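Long-range contacts in prolyl 4-hydroxylase (Phytophthora capsici LT1534, PDB 6IUQ), which probably hydroxylates prolyl residues at carbon 4, using iron(II), molecular oxygen and 2-oxoglutarate: residues Gly150-Asp158 with Glu278-Cys286; Phe208-Arg216 with Arg262-Ser271. All coordinates share one frame; numbering follows the deposited sequence.

Contact 1 (Gly150-Asp158 with Glu278-Cys286). With FE2 (Fe (II) ion), chain C.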
loop_
_atom_site.group_PDB
_atom_site.type_symbol
_atom_site.label_atom_id
_atom_site.label_comp_id
_atom_site.label_asym_id
_atom_site.label_seq_id
_atom_site.Cartn_x
_atom_site.Cartn_y
_atom_site.Cartn_z
ATOM N N GLY A 150 15.654 1.756 -11.882
ATOM C CA GLY A 150 15.562 0.382 -11.428
ATOM C C GLY A 150 15.671 0.432 -9.905
ATOM O O GLY A 150 15.272 1.436 -9.317
ATOM N N GLY A 151 16.211 -0.610 -9.268
ATOM C CA GLY A 151 16.312 -0.662 -7.811
ATOM C C GLY A 151 15.784 -1.943 -7.165
ATOM O O GLY A 151 15.595 -2.959 -7.844
ATOM N N CYS A 152 15.544 -1.901 -5.852
ATOM C CA CYS A 152 15.056 -3.075 -5.109
ATOM C C CYS A 152 13.646 -2.874 -4.525
ATOM O O CYS A 152 13.437 -2.002 -3.687
ATOM C CB CYS A 152 16.033 -3.439 -3.979
ATOM S SG CYS A 152 15.553 -4.905 -2.998
ATOM N N PHE A 153 12.694 -3.696 -4.961
ATOM C CA PHE A 153 11.310 -3.603 -4.494
ATOM C C PHE A 153 10.746 -4.982 -4.163
ATOM O O PHE A 153 10.077 -5.609 -4.981
ATOM C CB PHE A 153 10.422 -2.932 -5.544
ATOM C CG PHE A 153 11.045 -1.731 -6.195
ATOM C CD1 PHE A 153 10.960 -0.483 -5.601
ATOM C CD2 PHE A 153 11.701 -1.851 -7.416
ATOM C CE1 PHE A 153 11.528 0.634 -6.210
ATOM C CE2 PHE A 153 12.267 -0.743 -8.030
ATOM C CZ PHE A 153 12.181 0.500 -7.426
ATOM N N PRO A 154 11.007 -5.468 -2.956
ATOM C CA PRO A 154 10.524 -6.825 -2.702
ATOM C C PRO A 154 9.005 -6.902 -2.559
ATOM O O PRO A 154 8.340 -5.880 -2.307
ATOM C CB PRO A 154 11.237 -7.216 -1.401
ATOM C CG PRO A 154 11.708 -5.956 -0.808
ATOM C CD PRO A 154 11.907 -4.972 -1.910
ATOM N N CYS A 155 8.454 -8.098 -2.780
ATOM C CA CYS A 155 7.051 -8.365 -2.451
ATOM C C CYS A 155 6.889 -8.218 -0.963
ATOM O O CYS A 155 7.735 -8.714 -0.217
ATOM C CB CYS A 155 6.630 -9.770 -2.867
ATOM S SG CYS A 155 6.651 -10.067 -4.626
ATOM N N HIS A 156 5.832 -7.544 -0.511
ATOM C CA HIS A 156 5.667 -7.368 0.923
ATOM C C HIS A 156 4.247 -6.999 1.297
ATOM O O HIS A 156 3.451 -6.625 0.437
ATOM C CB HIS A 156 6.616 -6.251 1.457
ATOM C CG HIS A 156 6.381 -4.898 0.831
ATOM N ND1 HIS A 156 6.467 -4.690 -0.522
ATOM C CD2 HIS A 156 5.989 -3.717 1.362
ATOM C CE1 HIS A 156 6.224 -3.424 -0.795
ATOM N NE2 HIS A 156 5.917 -2.812 0.334
ATOM N N TYR A 157 3.960 -7.073 2.595
ATOM C CA TYR A 157 2.777 -6.453 3.199
ATOM C C TYR A 157 3.232 -5.187 3.937
ATOM O O TYR A 157 4.294 -5.191 4.551
ATOM C CB TYR A 157 2.085 -7.436 4.154
ATOM C CG TYR A 157 1.489 -8.664 3.479
ATOM C CD1 TYR A 157 2.288 -9.744 3.104
ATOM C CD2 TYR A 157 0.125 -8.744 3.233
ATOM C CE1 TYR A 157 1.729 -10.871 2.494
ATOM C CE2 TYR A 157 -0.435 -9.860 2.630
ATOM C CZ TYR A 157 0.369 -10.911 2.251
ATOM O OH TYR A 157 -0.194 -12.012 1.652
ATOM N N ASP A 158 2.451 -4.109 3.859
ATOM C CA ASP A 158 2.779 -2.856 4.554
ATOM C C ASP A 158 2.820 -3.024 6.071
ATOM O O ASP A 158 3.575 -2.335 6.756
ATOM C CB ASP A 158 1.796 -1.756 4.163
ATOM C CG ASP A 158 2.232 -1.087 2.939
ATOM O OD1 ASP A 158 3.278 -1.513 2.428
ATOM O OD2 ASP A 158 1.610 -0.128 2.490
ATOM N N GLU A 278 7.103 -14.925 -7.729
ATOM C CA GLU A 278 7.045 -13.464 -7.668
ATOM C C GLU A 278 8.058 -12.864 -6.680
ATOM O O GLU A 278 8.763 -11.907 -7.011
ATOM C CB GLU A 278 5.635 -12.994 -7.306
ATOM C CG GLU A 278 4.631 -13.102 -8.435
ATOM C CD GLU A 278 4.046 -14.498 -8.620
ATOM O OE1 GLU A 278 4.143 -15.344 -7.709
ATOM O OE2 GLU A 278 3.471 -14.752 -9.699
ATOM N N TYR A 279 8.124 -13.406 -5.471
ATOM C CA TYR A 279 9.146 -12.994 -4.512
ATOM C C TYR A 279 10.563 -13.161 -5.080
ATOM O O TYR A 279 11.396 -12.254 -4.985
ATOM C CB TYR A 279 9.032 -13.802 -3.228
ATOM C CG TYR A 279 8.044 -13.316 -2.184
ATOM C CD1 TYR A 279 6.691 -13.599 -2.290
ATOM C CD2 TYR A 279 8.479 -12.645 -1.050
ATOM C CE1 TYR A 279 5.778 -13.189 -1.298
ATOM C CE2 TYR A 279 7.587 -12.238 -0.053
ATOM C CZ TYR A 279 6.235 -12.515 -0.190
ATOM O OH TYR A 279 5.348 -12.117 0.783
ATOM N N TYR A 280 10.835 -14.319 -5.669
ATOM C CA TYR A 280 12.159 -14.585 -6.224
ATOM C C TYR A 280 12.490 -13.632 -7.378
ATOM O O TYR A 280 13.591 -13.062 -7.428
ATOM C CB TYR A 280 12.269 -16.048 -6.682
ATOM C CG TYR A 280 13.661 -16.448 -7.145
ATOM C CD1 TYR A 280 14.626 -16.856 -6.235
ATOM C CD2 TYR A 280 14.005 -16.422 -8.501
ATOM C CE1 TYR A 280 15.901 -17.230 -6.649
ATOM C CE2 TYR A 280 15.275 -16.796 -8.927
ATOM C CZ TYR A 280 16.217 -17.195 -7.990
ATOM O OH TYR A 280 17.476 -17.545 -8.397
ATOM N N GLU A 281 11.557 -13.424 -8.295
ATOM C CA GLU A 281 11.831 -12.495 -9.392
ATOM C C GLU A 281 12.122 -11.085 -8.892
ATOM O O GLU A 281 13.033 -10.425 -9.399
ATOM C CB GLU A 281 10.682 -12.458 -10.389
ATOM C CG GLU A 281 11.162 -12.253 -11.827
ATOM C CD GLU A 281 12.222 -13.293 -12.265
ATOM O OE1 GLU A 281 12.116 -14.478 -11.867
ATOM O OE2 GLU A 281 13.153 -12.923 -13.013
ATOM N N SER A 282 11.388 -10.630 -7.878
ATOM C CA SER A 282 11.678 -9.312 -7.312
ATOM C C SER A 282 13.093 -9.296 -6.765
ATOM O O SER A 282 13.806 -8.326 -6.945
ATOM C CB SER A 282 10.681 -8.932 -6.216
ATOM O OG SER A 282 9.463 -8.477 -6.776
ATOM N N LEU A 283 13.517 -10.379 -6.119
ATOM C CA LEU A 283 14.866 -10.403 -5.560
ATOM C C LEU A 283 15.933 -10.419 -6.667
ATOM O O LEU A 283 17.032 -9.922 -6.458
ATOM C CB LEU A 283 15.045 -11.600 -4.618
ATOM C CG LEU A 283 14.336 -11.492 -3.263
ATOM C CD1 LEU A 283 13.996 -12.861 -2.698
ATOM C CD2 LEU A 283 15.157 -10.701 -2.271
HETATM N N MSE A 284 15.608 -10.974 -7.838
HETATM C CA MSE A 284 16.527 -10.933 -8.982
HETATM C C MSE A 284 16.797 -9.497 -9.442
HETATM O O MSE A 284 17.935 -9.161 -9.759
HETATM C CB MSE A 284 15.994 -11.764 -10.149
HETATM C CG MSE A 284 15.989 -13.264 -9.881
HETATM SE SE MSE A 284 17.672 -13.924 -9.082
HETATM C CE MSE A 284 17.247 -13.971 -7.162
ATOM N N GLU A 285 15.759 -8.656 -9.469
ATOM C CA GLU A 285 15.912 -7.228 -9.764
ATOM C C GLU A 285 16.791 -6.537 -8.708
ATOM O O GLU A 285 17.659 -5.738 -9.044
ATOM C CB GLU A 285 14.547 -6.542 -9.843
ATOM C CG GLU A 285 13.693 -6.941 -11.046
ATOM C CD GLU A 285 12.210 -6.582 -10.864
ATOM O OE1 GLU A 285 11.884 -5.817 -9.916
ATOM O OE2 GLU A 285 11.374 -7.070 -11.661
ATOM N N CYS A 286 16.572 -6.865 -7.436
ATOM C CA CYS A 286 17.441 -6.398 -6.352
ATOM C C CYS A 286 18.902 -6.781 -6.598
ATOM O O CYS A 286 19.812 -5.983 -6.327
ATOM C CB CYS A 286 16.984 -6.962 -4.999
ATOM S SG CYS A 286 15.367 -6.362 -4.425
HETATM FE FE FE2 C . 4.419 -1.007 0.358
HETATM O O HOH W 1 12.716 -5.550 -6.894
HETATM O O HOH W 2 10.205 -10.150 -2.738
#
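A single water is gripped from three sides where F153 meets S282: it accepts from F153 N at 2.7 Å and donates to S282 O and to OE1 of E285, whose side chain is long enough to reach the water. OG of S282 makes a weak hydrogen bond to F153 O at 3.4 Å. Serine suits this spot because it is small enough for the loop to run close to the helix, while its hydroxyl also bonds R216.

The main side-chain packing is C155 against Y279. The CB of C155 stands straight above the centre of the Y279 ring, 3.6 Å from the centroid, in a CH-pi contact. With SG anti to the carbonyl carbon (chi1 -65°), the sulfur remains over the same face as a sulfur-aromatic contact, and C155 SG lies 3.7 Å from E278 O. A compact cysteine fits between ring and helix backbone; Y279 OH probably bonds S271 OG. Y157 crosses Y279 at about a right angle, and Y157 OH probably bonds Q267 OE1.

At the other end C152 and C286 close a disulfide, with SG to SG 2.0 Å and chi3 76°. C152 turns SG opposite its own N (chi1 -179°), across to the helix. The loop is thus tied both covalently and by packing.

From there the loop runs to the metal. H156 ND1 donates to P154 O at 2.8 Å, a bent bond with the oxygen tilted out of the ring plane, which together with the iron restrains the imidazole. NE2 is left for the iron; D158 OD1 binds it at 2.4 Å, while OD2 bonds T169 and W230. H156-Y157-D158 is the His-X-Asp part of the facial triad, completed by H215, characteristic of 2-oxoglutarate-dependent iron(II) oxygenases, on their double-stranded beta-helix.

Contact 2 (Phe208-Arg216 with Arg262-Ser271). With FE2 (Fe (II) ion), chain C.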
loop_
_atom_site.group_PDB
_atom_site.type_symbol
_atom_site.label_atom_id
_atom_site.label_comp_id
_atom_site.label_asym_id
_atom_site.label_seq_id
_atom_site.Cartn_x
_atom_site.Cartn_y
_atom_site.Cartn_z
ATOM N N PHE A 208 -5.506 0.374 0.197
ATOM C CA PHE A 208 -5.546 -1.058 0.393
ATOM C C PHE A 208 -5.256 -1.476 1.846
ATOM O O PHE A 208 -4.876 -0.662 2.679
ATOM C CB PHE A 208 -4.614 -1.751 -0.622
ATOM C CG PHE A 208 -3.148 -1.377 -0.542
ATOM C CD1 PHE A 208 -2.312 -1.956 0.412
ATOM C CD2 PHE A 208 -2.571 -0.575 -1.513
ATOM C CE1 PHE A 208 -0.938 -1.660 0.445
ATOM C CE2 PHE A 208 -1.202 -0.280 -1.482
ATOM C CZ PHE A 208 -0.379 -0.842 -0.499
ATOM N N GLN A 209 -5.496 -2.744 2.147
ATOM C CA GLN A 209 -5.308 -3.273 3.497
ATOM C C GLN A 209 -3.824 -3.441 3.813
ATOM O O GLN A 209 -3.141 -4.203 3.152
ATOM C CB GLN A 209 -6.025 -4.615 3.639
ATOM C CG GLN A 209 -7.490 -4.589 3.156
ATOM C CD GLN A 209 -8.434 -3.997 4.204
ATOM O OE1 GLN A 209 -8.040 -3.764 5.354
ATOM N NE2 GLN A 209 -9.675 -3.726 3.804
ATOM N N SER A 210 -3.317 -2.737 4.815
ATOM C CA SER A 210 -1.907 -2.868 5.143
ATOM C C SER A 210 -1.565 -4.293 5.622
ATOM O O SER A 210 -0.489 -4.806 5.290
ATOM C CB SER A 210 -1.501 -1.829 6.185
ATOM O OG SER A 210 -1.917 -0.519 5.766
ATOM N N ASP A 211 -2.473 -4.947 6.362
ATOM C CA ASP A 211 -2.152 -6.260 6.930
ATOM C C ASP A 211 -2.611 -7.472 6.114
ATOM O O ASP A 211 -2.261 -8.599 6.470
ATOM C CB ASP A 211 -2.701 -6.394 8.347
ATOM C CG ASP A 211 -4.145 -5.991 8.454
ATOM O OD1 ASP A 211 -4.678 -5.383 7.495
ATOM O OD2 ASP A 211 -4.746 -6.270 9.507
ATOM N N TRP A 212 -3.362 -7.291 5.032
ATOM C CA TRP A 212 -3.601 -8.455 4.173
ATOM C C TRP A 212 -3.646 -8.207 2.676
ATOM O O TRP A 212 -4.310 -8.951 1.960
ATOM C CB TRP A 212 -4.887 -9.190 4.578
ATOM C CG TRP A 212 -6.173 -8.435 4.766
ATOM C CD1 TRP A 212 -6.621 -7.854 5.931
ATOM C CD2 TRP A 212 -7.235 -8.274 3.812
ATOM N NE1 TRP A 212 -7.868 -7.315 5.743
ATOM C CE2 TRP A 212 -8.271 -7.555 4.456
ATOM C CE3 TRP A 212 -7.399 -8.636 2.470
ATOM C CZ2 TRP A 212 -9.469 -7.210 3.809
ATOM C CZ3 TRP A 212 -8.590 -8.301 1.829
ATOM C CH2 TRP A 212 -9.613 -7.589 2.502
HETATM N N MSE A 213 -2.934 -7.191 2.194
HETATM C CA MSE A 213 -2.769 -7.009 0.758
HETATM C C MSE A 213 -1.304 -7.094 0.319
HETATM O O MSE A 213 -0.526 -6.154 0.498
HETATM C CB MSE A 213 -3.367 -5.672 0.312
HETATM C CG MSE A 213 -3.221 -5.402 -1.159
HETATM SE SE MSE A 213 -4.021 -6.816 -2.285
HETATM C CE MSE A 213 -5.840 -6.805 -1.585
ATOM N N LEU A 214 -0.940 -8.221 -0.278
ATOM C CA LEU A 214 0.412 -8.414 -0.800
ATOM C C LEU A 214 0.614 -7.498 -2.005
ATOM O O LEU A 214 -0.298 -7.335 -2.828
ATOM C CB LEU A 214 0.651 -9.893 -1.179
ATOM C CG LEU A 214 2.048 -10.234 -1.719
ATOM C CD1 LEU A 214 3.098 -10.147 -0.621
ATOM C CD2 LEU A 214 2.083 -11.600 -2.399
ATOM N N HIS A 215 1.782 -6.871 -2.108
ATOM C CA HIS A 215 2.046 -5.993 -3.259
ATOM C C HIS A 215 3.530 -5.795 -3.478
ATOM O O HIS A 215 4.350 -6.200 -2.664
ATOM C CB HIS A 215 1.372 -4.622 -3.091
ATOM C CG HIS A 215 1.861 -3.847 -1.905
ATOM N ND1 HIS A 215 1.480 -4.144 -0.616
ATOM C CD2 HIS A 215 2.710 -2.795 -1.816
ATOM C CE1 HIS A 215 2.057 -3.296 0.218
ATOM N NE2 HIS A 215 2.824 -2.473 -0.483
ATOM N N ARG A 216 3.858 -5.196 -4.612
ATOM C CA ARG A 216 5.204 -4.742 -4.898
ATOM C C ARG A 216 5.080 -3.576 -5.852
ATOM O O ARG A 216 4.031 -3.368 -6.489
ATOM C CB ARG A 216 6.066 -5.858 -5.517
ATOM C CG ARG A 216 5.631 -6.269 -6.939
ATOM C CD ARG A 216 6.466 -7.422 -7.490
ATOM N NE ARG A 216 5.872 -8.011 -8.706
ATOM C CZ ARG A 216 6.270 -9.154 -9.273
ATOM N NH1 ARG A 216 7.278 -9.866 -8.751
ATOM N NH2 ARG A 216 5.663 -9.590 -10.364
ATOM N N ARG A 262 -8.342 -15.247 1.961
ATOM C CA ARG A 262 -8.033 -14.099 1.134
ATOM C C ARG A 262 -8.059 -12.792 1.930
ATOM O O ARG A 262 -7.266 -11.880 1.658
ATOM C CB ARG A 262 -9.009 -14.028 -0.048
ATOM C CG ARG A 262 -8.766 -12.863 -0.979
ATOM C CD ARG A 262 -9.724 -12.818 -2.187
ATOM N NE ARG A 262 -11.129 -12.626 -1.809
ATOM C CZ ARG A 262 -11.646 -11.474 -1.401
ATOM N NH1 ARG A 262 -10.860 -10.414 -1.268
ATOM N NH2 ARG A 262 -12.936 -11.380 -1.087
ATOM N N ARG A 263 -8.946 -12.719 2.928
ATOM C CA ARG A 263 -9.172 -11.486 3.685
ATOM C C ARG A 263 -8.574 -11.530 5.075
ATOM O O ARG A 263 -8.914 -10.719 5.930
ATOM C CB ARG A 263 -10.671 -11.197 3.807
ATOM C CG ARG A 263 -11.375 -11.067 2.471
ATOM C CD ARG A 263 -12.835 -10.725 2.640
ATOM N NE ARG A 263 -12.991 -9.433 3.292
ATOM C CZ ARG A 263 -13.386 -9.285 4.551
ATOM N NH1 ARG A 263 -13.687 -10.354 5.269
ATOM N NH2 ARG A 263 -13.491 -8.074 5.081
ATOM N N SER A 264 -7.686 -12.485 5.304
ATOM C CA SER A 264 -7.109 -12.670 6.624
ATOM C C SER A 264 -5.618 -12.426 6.599
ATOM O O SER A 264 -4.948 -12.886 5.678
ATOM C CB SER A 264 -7.390 -14.086 7.132
ATOM O OG SER A 264 -6.578 -14.369 8.247
ATOM N N PRO A 265 -5.092 -11.704 7.606
ATOM C CA PRO A 265 -3.652 -11.452 7.729
ATOM C C PRO A 265 -2.821 -12.716 7.926
ATOM O O PRO A 265 -1.599 -12.660 7.783
ATOM C CB PRO A 265 -3.556 -10.554 8.965
ATOM C CG PRO A 265 -4.920 -9.895 9.054
ATOM C CD PRO A 265 -5.868 -10.948 8.598
ATOM N N VAL A 266 -3.458 -13.843 8.223
ATOM C CA VAL A 266 -2.722 -15.080 8.432
ATOM C C VAL A 266 -2.035 -15.500 7.121
ATOM O O VAL A 266 -1.050 -16.246 7.128
ATOM C CB VAL A 266 -3.650 -16.218 8.983
ATOM C CG1 VAL A 266 -4.531 -16.813 7.887
ATOM C CG2 VAL A 266 -2.824 -17.311 9.661
ATOM N N GLN A 267 -2.513 -14.965 6.002
ATOM C CA GLN A 267 -1.912 -15.266 4.707
ATOM C C GLN A 267 -0.434 -14.881 4.632
ATOM O O GLN A 267 0.309 -15.445 3.828
ATOM C CB GLN A 267 -2.678 -14.560 3.579
ATOM C CG GLN A 267 -2.495 -13.041 3.508
ATOM C CD GLN A 267 -3.364 -12.424 2.412
ATOM O OE1 GLN A 267 -2.847 -11.893 1.413
ATOM N NE2 GLN A 267 -4.694 -12.513 2.580
ATOM N N ARG A 268 -0.019 -13.923 5.460
ATOM C CA ARG A 268 1.373 -13.461 5.504
ATOM C C ARG A 268 2.357 -14.589 5.870
ATOM O O ARG A 268 3.554 -14.525 5.544
ATOM C CB ARG A 268 1.506 -12.291 6.497
ATOM C CG ARG A 268 0.594 -11.115 6.155
ATOM C CD ARG A 268 0.618 -10.011 7.198
ATOM N NE ARG A 268 0.043 -10.449 8.456
ATOM C CZ ARG A 268 -0.033 -9.692 9.549
ATOM N NH1 ARG A 268 0.433 -8.447 9.554
ATOM N NH2 ARG A 268 -0.566 -10.188 10.646
ATOM N N LEU A 269 1.840 -15.617 6.538
ATOM C CA LEU A 269 2.631 -16.784 6.893
ATOM C C LEU A 269 2.751 -17.743 5.731
ATOM O O LEU A 269 3.441 -18.745 5.843
ATOM C CB LEU A 269 2.005 -17.520 8.080
ATOM C CG LEU A 269 1.651 -16.648 9.291
ATOM C CD1 LEU A 269 0.793 -17.422 10.269
ATOM C CD2 LEU A 269 2.912 -16.127 9.967
ATOM N N LEU A 270 2.069 -17.453 4.625
ATOM C CA LEU A 270 1.986 -18.412 3.534
ATOM C C LEU A 270 2.383 -17.808 2.217
ATOM O O LEU A 270 2.594 -18.536 1.245
ATOM C CB LEU A 270 0.574 -18.966 3.409
ATOM C CG LEU A 270 -0.084 -19.511 4.672
ATOM C CD1 LEU A 270 -1.559 -19.740 4.390
ATOM C CD2 LEU A 270 0.580 -20.788 5.109
ATOM N N SER A 271 2.494 -16.482 2.185
ATOM C CA SER A 271 2.633 -15.762 0.914
ATOM C C SER A 271 3.942 -16.057 0.191
ATOM O O SER A 271 3.967 -16.116 -1.038
ATOM C CB SER A 271 2.503 -14.248 1.130
ATOM O OG SER A 271 3.583 -13.755 1.912
HETATM FE FE FE2 C . 4.419 -1.007 0.358
HETATM O O HOH W 3 -5.923 -10.603 -0.177
HETATM O O HOH W 4 -2.699 -10.148 -0.658
#
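W212 lays one face of its indole on the backbone of R263, within the turn by which the double-stranded beta-helix passes from strand 204-209 of one sheet to strand 214-217 of the other. The CG of W212 sits between backbone N and carbonyl carbon (chi1 50°), and this directs the ring at the segment 262-271. R263 CA lies 3.7 Å from the centroid of the six-membered ring, a CH-pi contact, while R263 O stands over the same face nearer the rim, 3.5 Å from W212 CE2. Q209 CG packs on the opposite face, so the flat indole is sandwiched. The R263 side chain runs alongside, its guanidinium plane turned 76° from the ring, and its polar end goes to D33.

The Q267 amide lies against the W212 carbonyl, without bonding to it. Its CG also sits between backbone N and carbonyl carbon (chi1 72°), with the chain extended beyond. Q267 NE2 donates to R262 O at 2.8 Å and to S264 O at 3.1 Å; both carbonyls are met from above their planes, not on a lone pair, though R262 O lies in the amide plane. Q267 OE1 is left for the Y157 hydroxyl and a water 2.7 Å away that accepts from L214 N. Glutamine suits the site by offering donor and acceptor together. S264 OG accepts from V266 N, an ST turn.

D211 lies side by side with P265, OD2 being 3.7 Å from the proline CG; OD1 forms a salt bridge with K167. R268 bends at chi3, so that D211 O lies over one face of the R268 guanidinium, with CD 3.3 Å from that oxygen, and NH1 continues to N159 O. The same bend lets R268 NE bond P265 O at 2.8 Å, which R268 N reaches from the opposite face of the carbonyl plane.

The centres of contacts 1 and 2 are about 16 Å apart, and both segments of contact 2 fall, along the chain, between those of contact 1. Two probable hydrogen bonds join them directly: Y279 OH to S271 OG at 2.7 Å, and Y157 OH to Q267 OE1, also 2.7 Å. Each contact contributes to the iron site. Segment 150-158 supplies H156 and D158, while segment 208-216 supplies H215, whose NE2 is 2.3 Å from the iron; backbone hydrogen bonds between H156 and H215 hold the two iron-binding segments together. The later segments 262-271 and 278-286 thus pack against the chain on which the metal ligands are carried.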